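Local coordinates for oxidoreductase (Thermotoga maritima, PDB 1ZH8), which binds NADP in a Rossmann-fold domain and, as a GFO/IDH/MocA-family oxidoreductase, probably oxidises an alcohol group or reduces the matching carbonyl of its substrate, at residues I115-S129 and P313-A325. Sequence-based numbering, arbitrary orientation. Where two conformers were deposited one is given.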
ATOM      1  N   ILE A 115       3.395   0.048  25.488  1.00 37.83           N
ATOM      2  CA  ILE A 115       4.364  -0.080  26.553  1.00 37.90           C
ATOM      3  C   ILE A 115       4.687   1.285  27.200  1.00 39.56           C
ATOM      4  O   ILE A 115       4.698   1.390  28.424  1.00 41.40           O
ATOM      5  CB  ILE A 115       5.638  -0.829  26.103  1.00 38.82           C
ATOM      6  CG1 ILE A 115       6.544  -1.128  27.303  1.00 33.85           C
ATOM      7  CG2 ILE A 115       6.388  -0.059  25.025  1.00 39.33           C
ATOM      8  CD1 ILE A 115       7.894  -1.769  26.935  1.00 29.14           C
ATOM      9  N   SER A 116       4.929   2.316  26.392  1.00 38.88           N
ATOM     10  CA  SER A 116       5.179   3.672  26.894  1.00 38.32           C
ATOM     11  C   SER A 116       4.948   4.703  25.784  1.00 37.20           C
ATOM     12  O   SER A 116       4.398   4.360  24.748  1.00 37.29           O
ATOM     13  CB  SER A 116       6.585   3.816  27.470  1.00 38.34           C
ATOM     14  OG  SER A 116       6.706   5.047  28.157  1.00 39.67           O
ATOM     15  N   THR A 117       5.373   5.945  26.003  1.00 34.01           N
ATOM     16  CA  THR A 117       5.018   7.046  25.128  1.00 35.21           C
ATOM     17  C   THR A 117       5.862   7.049  23.868  1.00 36.33           C
ATOM     18  O   THR A 117       5.474   7.640  22.851  1.00 37.81           O
ATOM     19  CB  THR A 117       5.237   8.401  25.834  1.00 36.47           C
ATOM     20  OG1 THR A 117       6.585   8.446  26.319  1.00 35.30           O
ATOM     21  CG2 THR A 117       4.276   8.573  27.009  1.00 32.47           C
ATOM     22  N   ASP A 118       7.020   6.403  23.953  1.00 35.44           N
ATOM     23  CA  ASP A 118       8.004   6.324  22.868  1.00 38.18           C
ATOM     24  C   ASP A 118       9.044   5.246  23.204  1.00 37.75           C
ATOM     25  O   ASP A 118       9.072   4.715  24.325  1.00 38.64           O
ATOM     26  CB  ASP A 118       8.706   7.680  22.662  1.00 37.76           C
ATOM     27  CG  ASP A 118       9.203   8.269  23.965  1.00 44.49           C
ATOM     28  OD1 ASP A 118      10.179   7.732  24.507  1.00 47.92           O
ATOM     29  OD2 ASP A 118       8.594   9.240  24.475  1.00 52.73           O
ATOM     30  N   VAL A 119       9.919   4.954  22.253  1.00 37.02           N
ATOM     31  CA  VAL A 119      10.894   3.872  22.436  1.00 38.20           C
ATOM     32  C   VAL A 119      11.970   4.140  23.498  1.00 37.07           C
ATOM     33  O   VAL A 119      12.280   3.237  24.263  1.00 36.04           O
ATOM     34  CB  VAL A 119      11.510   3.402  21.094  1.00 38.55           C
ATOM     35  CG1 VAL A 119      12.593   2.378  21.339  1.00 40.06           C
ATOM     36  CG2 VAL A 119      10.427   2.789  20.233  1.00 31.65           C
ATOM     37  N   GLU A 120      12.538   5.345  23.564  1.00 37.35           N
ATOM     38  CA  GLU A 120      13.494   5.609  24.654  1.00 38.84           C
ATOM     39  C   GLU A 120      12.895   5.401  26.062  1.00 36.90           C
ATOM     40  O   GLU A 120      13.571   4.879  26.955  1.00 37.80           O
ATOM     41  CB  GLU A 120      14.211   6.975  24.523  0.50 39.51           C
ATOM     42  CG  GLU A 120      13.354   8.231  24.706  0.50 42.34           C
ATOM     43  CD  GLU A 120      14.171   9.530  24.756  0.50 39.44           C
ATOM     44  OE1 GLU A 120      15.410   9.476  24.891  0.50 35.38           O
ATOM     45  OE2 GLU A 120      13.559  10.614  24.669  0.50 39.42           O
ATOM     46  N   THR A 121      11.625   5.748  26.241  1.00 33.81           N
ATOM     47  CA  THR A 121      10.973   5.555  27.524  1.00 33.69           C
ATOM     48  C   THR A 121      10.595   4.093  27.694  1.00 33.97           C
ATOM     49  O   THR A 121      10.702   3.542  28.804  1.00 34.75           O
ATOM     50  CB  THR A 121       9.720   6.439  27.680  1.00 33.59           C
ATOM     51  OG1 THR A 121      10.002   7.757  27.221  1.00 36.69           O
ATOM     52  CG2 THR A 121       9.341   6.549  29.120  1.00 36.40           C
ATOM     53  N   GLY A 122      10.152   3.477  26.593  1.00 32.20           N
ATOM     54  CA  GLY A 122       9.845   2.044  26.559  1.00 31.08           C
ATOM     55  C   GLY A 122      11.022   1.198  27.023  1.00 33.47           C
ATOM     56  O   GLY A 122      10.836   0.257  27.810  1.00 34.23           O
ATOM     57  N   LYS A 123      12.235   1.539  26.566  1.00 32.05           N
ATOM     58  CA  LYS A 123      13.445   0.794  26.934  1.00 32.10           C
ATOM     59  C   LYS A 123      13.660   0.773  28.428  1.00 31.37           C
ATOM     60  O   LYS A 123      14.260  -0.165  28.939  1.00 31.59           O
ATOM     61  CB  LYS A 123      14.690   1.378  26.303  1.00 31.03           C
ATOM     62  CG  LYS A 123      14.996   0.971  24.892  1.00 33.79           C
ATOM     63  CD  LYS A 123      16.105   1.916  24.384  1.00 36.36           C
ATOM     64  CE  LYS A 123      16.311   1.812  22.889  1.00 42.23           C
ATOM     65  NZ  LYS A 123      17.494   2.625  22.446  1.00 39.78           N
ATOM     66  N   LYS A 124      13.190   1.807  29.127  1.00 32.85           N
ATOM     67  CA  LYS A 124      13.363   1.860  30.591  1.00 34.35           C
ATOM     68  C   LYS A 124      12.406   0.876  31.273  1.00 35.75           C
ATOM     69  O   LYS A 124      12.750   0.287  32.299  1.00 35.88           O
ATOM     70  CB  LYS A 124      13.211   3.273  31.157  1.00 31.33           C
ATOM     71  CG  LYS A 124      14.294   4.246  30.707  1.00 38.21           C
ATOM     72  CD  LYS A 124      14.163   5.609  31.427  1.00 49.08           C
ATOM     73  CE  LYS A 124      14.249   6.842  30.471  1.00 46.93           C
ATOM     74  NZ  LYS A 124      15.646   7.387  30.264  1.00 49.30           N
ATOM     75  N   VAL A 125      11.216   0.692  30.689  1.00 34.99           N
ATOM     76  CA  VAL A 125      10.283  -0.300  31.183  1.00 33.57           C
ATOM     77  C   VAL A 125      10.926  -1.676  31.012  1.00 36.01           C
ATOM     78  O   VAL A 125      10.927  -2.502  31.932  1.00 37.37           O
ATOM     79  CB  VAL A 125       8.952  -0.251  30.420  1.00 33.63           C
ATOM     80  CG1 VAL A 125       8.094  -1.474  30.758  1.00 32.42           C
ATOM     81  CG2 VAL A 125       8.222   1.057  30.702  1.00 27.98           C
ATOM     82  N   VAL A 126      11.513  -1.906  29.847  1.00 36.19           N
ATOM     83  CA  VAL A 126      12.134  -3.188  29.568  1.00 36.26           C
ATOM     84  C   VAL A 126      13.243  -3.507  30.555  1.00 37.86           C
ATOM     85  O   VAL A 126      13.271  -4.604  31.096  1.00 39.91           O
ATOM     86  CB  VAL A 126      12.663  -3.286  28.123  1.00 36.95           C
ATOM     87  CG1 VAL A 126      13.449  -4.574  27.942  1.00 28.06           C
ATOM     88  CG2 VAL A 126      11.497  -3.192  27.124  1.00 31.18           C
ATOM     89  N   GLU A 127      14.143  -2.559  30.813  1.00 39.51           N
ATOM     90  CA  GLU A 127      15.244  -2.850  31.737  1.00 41.05           C
ATOM     91  C   GLU A 127      14.825  -3.075  33.206  1.00 39.29           C
ATOM     92  O   GLU A 127      15.444  -3.891  33.895  1.00 39.45           O
ATOM     93  CB  GLU A 127      16.455  -1.910  31.569  1.00 42.07           C
ATOM     94  CG  GLU A 127      16.218  -0.419  31.806  1.00 54.09           C
ATOM     95  CD  GLU A 127      17.508   0.348  32.204  1.00 64.58           C
ATOM     96  OE1 GLU A 127      18.368  -0.251  32.902  1.00 65.12           O
ATOM     97  OE2 GLU A 127      17.650   1.546  31.830  1.00 56.16           O
ATOM     98  N   LEU A 128      13.762  -2.399  33.659  1.00 38.50           N
ATOM     99  CA  LEU A 128      13.183  -2.646  34.992  1.00 38.77           C
ATOM    100  C   LEU A 128      12.572  -4.041  35.056  1.00 38.20           C
ATOM    101  O   LEU A 128      12.685  -4.746  36.063  1.00 36.13           O
ATOM    102  CB  LEU A 128      12.092  -1.630  35.339  1.00 38.27           C
ATOM    103  CG  LEU A 128      12.425  -0.150  35.585  1.00 43.98           C
ATOM    104  CD1 LEU A 128      11.117   0.657  35.603  1.00 39.38           C
ATOM    105  CD2 LEU A 128      13.244   0.089  36.860  1.00 35.94           C
ATOM    106  N   SER A 129      11.904  -4.412  33.970  1.00 37.89           N
ATOM    107  CA  SER A 129      11.363  -5.744  33.796  1.00 38.09           C
ATOM    108  C   SER A 129      12.445  -6.819  33.905  1.00 37.90           C
ATOM    109  O   SER A 129      12.295  -7.790  34.670  1.00 36.56           O
ATOM    110  CB  SER A 129      10.712  -5.835  32.428  1.00 37.23           C
ATOM    111  OG  SER A 129      10.354  -7.165  32.164  1.00 45.77           O
ATOM    112  N   PRO A 313       7.507  -7.452  27.752  1.00 39.20           N
ATOM    113  CA  PRO A 313       7.832  -6.041  27.485  1.00 38.96           C
ATOM    114  C   PRO A 313       8.626  -5.819  26.181  1.00 38.49           C
ATOM    115  O   PRO A 313       8.368  -4.844  25.474  1.00 39.30           O
ATOM    116  CB  PRO A 313       8.661  -5.634  28.721  1.00 38.84           C
ATOM    117  CG  PRO A 313       8.121  -6.492  29.809  1.00 36.37           C
ATOM    118  CD  PRO A 313       7.855  -7.839  29.136  1.00 40.49           C
ATOM    119  N   VAL A 314       9.574  -6.710  25.881  1.00 37.25           N
ATOM    120  CA  VAL A 314      10.394  -6.650  24.672  1.00 35.23           C
ATOM    121  C   VAL A 314       9.515  -6.693  23.422  1.00 37.06           C
ATOM    122  O   VAL A 314       9.733  -5.941  22.466  1.00 37.15           O
ATOM    123  CB  VAL A 314      11.459  -7.808  24.671  1.00 37.92           C
ATOM    124  CG1 VAL A 314      12.228  -7.901  23.354  1.00 33.14           C
ATOM    125  CG2 VAL A 314      12.456  -7.614  25.812  1.00 35.79           C
ATOM    126  N   GLN A 315       8.497  -7.551  23.439  1.00 37.60           N
ATOM    127  CA  GLN A 315       7.544  -7.655  22.315  1.00 37.03           C
ATOM    128  C   GLN A 315       6.804  -6.344  22.103  1.00 36.65           C
ATOM    129  O   GLN A 315       6.601  -5.903  20.961  1.00 35.49           O
ATOM    130  CB  GLN A 315       6.525  -8.782  22.550  1.00 38.35           C
ATOM    131  CG  GLN A 315       7.081 -10.207  22.421  1.00 38.30           C
ATOM    132  CD  GLN A 315       7.536 -10.490  21.010  1.00 50.18           C
ATOM    133  OE1 GLN A 315       6.777 -10.304  20.055  1.00 45.55           O
ATOM    134  NE2 GLN A 315       8.806 -10.895  20.858  1.00 52.59           N
ATOM    135  N   ALA A 316       6.410  -5.715  23.208  1.00 35.38           N
ATOM    136  CA  ALA A 316       5.591  -4.512  23.127  1.00 35.23           C
ATOM    137  C   ALA A 316       6.468  -3.379  22.640  1.00 36.97           C
ATOM    138  O   ALA A 316       6.020  -2.499  21.899  1.00 37.30           O
ATOM    139  CB  ALA A 316       4.993  -4.174  24.472  1.00 34.34           C
ATOM    140  N   LEU A 317       7.737  -3.419  23.043  1.00 37.55           N
ATOM    141  CA  LEU A 317       8.659  -2.387  22.634  1.00 37.24           C
ATOM    142  C   LEU A 317       8.838  -2.470  21.114  1.00 37.36           C
ATOM    143  O   LEU A 317       8.829  -1.450  20.425  1.00 38.05           O
ATOM    144  CB  LEU A 317       9.981  -2.503  23.390  1.00 33.94           C
ATOM    145  CG  LEU A 317      10.916  -1.311  23.139  1.00 35.15           C
ATOM    146  CD1 LEU A 317      10.345  -0.056  23.729  1.00 27.07           C
ATOM    147  CD2 LEU A 317      12.336  -1.559  23.673  1.00 29.89           C
ATOM    148  N   LYS A 318       8.959  -3.692  20.602  1.00 36.89           N
ATOM    149  CA  LYS A 318       9.035  -3.902  19.151  1.00 37.97           C
ATOM    150  C   LYS A 318       7.776  -3.428  18.419  1.00 36.63           C
ATOM    151  O   LYS A 318       7.872  -2.889  17.323  1.00 36.00           O
ATOM    152  CB  LYS A 318       9.352  -5.364  18.808  1.00 39.34           C
ATOM    153  CG  LYS A 318      10.757  -5.801  19.237  1.00 38.73           C
ATOM    154  CD  LYS A 318      10.921  -7.332  19.186  1.00 37.18           C
ATOM    155  CE  LYS A 318      12.400  -7.696  19.416  1.00 44.01           C
ATOM    156  NZ  LYS A 318      12.686  -9.140  19.275  1.00 47.26           N
ATOM    157  N   ASP A 319       6.601  -3.600  19.027  1.00 35.78           N
ATOM    158  CA  ASP A 319       5.397  -3.065  18.412  1.00 36.78           C
ATOM    159  C   ASP A 319       5.495  -1.541  18.294  1.00 36.44           C
ATOM    160  O   ASP A 319       5.182  -0.955  17.240  1.00 35.53           O
ATOM    161  CB  ASP A 319       4.143  -3.411  19.210  1.00 39.55           C
ATOM    162  CG  ASP A 319       3.916  -4.899  19.364  1.00 40.43           C
ATOM    163  OD1 ASP A 319       4.301  -5.678  18.466  1.00 40.30           O
ATOM    164  OD2 ASP A 319       3.325  -5.276  20.404  1.00 44.66           O
ATOM    165  N   LEU A 320       5.937  -0.911  19.378  1.00 35.00           N
ATOM    166  CA  LEU A 320       5.968   0.527  19.430  1.00 35.42           C
ATOM    167  C   LEU A 320       7.003   1.038  18.423  1.00 35.39           C
ATOM    168  O   LEU A 320       6.707   1.938  17.660  1.00 37.29           O
ATOM    169  CB  LEU A 320       6.236   1.005  20.860  1.00 34.08           C
ATOM    170  CG  LEU A 320       6.231   2.510  21.112  1.00 31.05           C
ATOM    171  CD1 LEU A 320       4.966   3.156  20.584  1.00 31.48           C
ATOM    172  CD2 LEU A 320       6.331   2.764  22.594  1.00 32.21           C
ATOM    173  N   ALA A 321       8.179   0.411  18.392  1.00 34.11           N
ATOM    174  CA  ALA A 321       9.248   0.737  17.432  1.00 35.00           C
ATOM    175  C   ALA A 321       8.796   0.784  15.958  1.00 34.84           C
ATOM    176  O   ALA A 321       9.189   1.693  15.217  1.00 33.69           O
ATOM    177  CB  ALA A 321      10.422  -0.231  17.595  1.00 32.82           C
ATOM    178  N   PHE A 322       7.985  -0.186  15.539  1.00 32.90           N
ATOM    179  CA  PHE A 322       7.406  -0.163  14.203  1.00 35.87           C
ATOM    180  C   PHE A 322       6.652   1.152  13.959  1.00 36.92           C
ATOM    181  O   PHE A 322       6.902   1.841  12.967  1.00 37.81           O
ATOM    182  CB  PHE A 322       6.478  -1.375  13.964  1.00 37.52           C
ATOM    183  CG  PHE A 322       5.695  -1.293  12.673  1.00 36.79           C
ATOM    184  CD1 PHE A 322       6.232  -1.786  11.485  1.00 43.66           C
ATOM    185  CD2 PHE A 322       4.436  -0.707  12.642  1.00 37.37           C
ATOM    186  CE1 PHE A 322       5.526  -1.715  10.284  1.00 41.53           C
ATOM    187  CE2 PHE A 322       3.715  -0.616  11.443  1.00 38.92           C
ATOM    188  CZ  PHE A 322       4.265  -1.126  10.263  1.00 46.33           C
ATOM    189  N   ILE A 323       5.747   1.508  14.872  1.00 35.99           N
ATOM    190  CA  ILE A 323       4.972   2.739  14.724  1.00 35.61           C
ATOM    191  C   ILE A 323       5.858   3.972  14.833  1.00 37.19           C
ATOM    192  O   ILE A 323       5.785   4.867  13.983  1.00 39.04           O
ATOM    193  CB  ILE A 323       3.808   2.820  15.733  1.00 36.81           C
ATOM    194  CG1 ILE A 323       2.833   1.649  15.512  1.00 33.50           C
ATOM    195  CG2 ILE A 323       3.071   4.146  15.604  1.00 32.68           C
ATOM    196  CD1 ILE A 323       2.201   1.655  14.168  1.00 25.83           C
ATOM    197  N   GLU A 324       6.722   4.021  15.841  1.00 35.26           N
ATOM    198  CA  GLU A 324       7.608   5.178  15.963  1.00 35.26           C
ATOM    199  C   GLU A 324       8.459   5.393  14.686  1.00 35.78           C
ATOM    200  O   GLU A 324       8.652   6.520  14.253  1.00 36.12           O
ATOM    201  CB  GLU A 324       8.472   5.092  17.214  1.00 32.68           C
ATOM    202  CG  GLU A 324       9.326   6.343  17.449  1.00 37.04           C
ATOM    203  CD  GLU A 324       9.894   6.445  18.856  1.00 39.58           C
ATOM    204  OE1 GLU A 324       9.315   5.869  19.814  1.00 44.58           O
ATOM    205  OE2 GLU A 324      10.924   7.125  19.002  1.00 42.81           O
ATOM    206  N   ALA A 325       8.924   4.310  14.072  1.00 35.01           N
ATOM    207  CA  ALA A 325       9.643   4.403  12.795  1.00 35.87           C
ATOM    208  C   ALA A 325       8.801   5.040  11.683  1.00 35.82           C
ATOM    209  O   ALA A 325       9.277   5.946  11.004  1.00 35.95           O
ATOM    210  CB  ALA A 325      10.153   3.041  12.360  1.00 34.28           C
TER
HETATM  211  O   HOH W   1       3.267  -1.466  23.015  1.00 23.28           O
HETATM  212  O   HOH W   2      11.992   7.250  21.436  1.00 34.03           O
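Ile115 lies against helix 313-329 over about two turns: its CB packs on Ala316 CB, CG2 meets Leu320 CD2 at 3.7 Å, and CD1 ends near the carbonyl oxygen of Pro313. CG1 stands anti to the backbone N (chi1 -172°) and the chain runs on extended, which carries CD1 that far. A water accepts from Ile115 N and donates to Ala316 O. Asp118 then caps helix 119-131: its OD1 accepts from both Thr121 N and Thr121 OG1, the latter at 2.7 Å, while Thr117 OG1 reaches OD2 from above the carboxylate plane. Were Asp118 replaced by an alanine, Thr121 N would probably lose its capping acceptor, and the hydroxyls of Thr121 and Thr117 a partner each. Glu324 supplies a second carboxylate at this helix start, taking Val119 N on the syn side of OE1 at 2.7 Å; its OE2 accepts from a water that in turn accepts from Glu120 N. Two acidic groups thus meet the amides of one helix N-terminus, where the positive end of the helix dipole would be expected to offset the cost of bringing two like charges together. Residues 119-129 and 313-325 run antiparallel (172°), their axes 9.4 Å apart at the closest, and interlock knobs-into-holes. Val119 sits among Leu317, Leu320, Ala321 and Glu324; Leu317 answers among Val119, Gly122, Lys123 and Val126, its CD1 3.6 Å from Gly122 CA, where a side chain would clash. Val126 spreads its methyls, CG1 to Val314 CG2 and CG2 to Leu317 CD2, and Ser129 closes the row on the Pro313 ring. Strand 136-139, at the edge of the Rossmann sheet, underlies both segments through Val136 and Ile138, while helix 95-104 flanks helix 119-131 and helix 195-211 flanks helix 313-329.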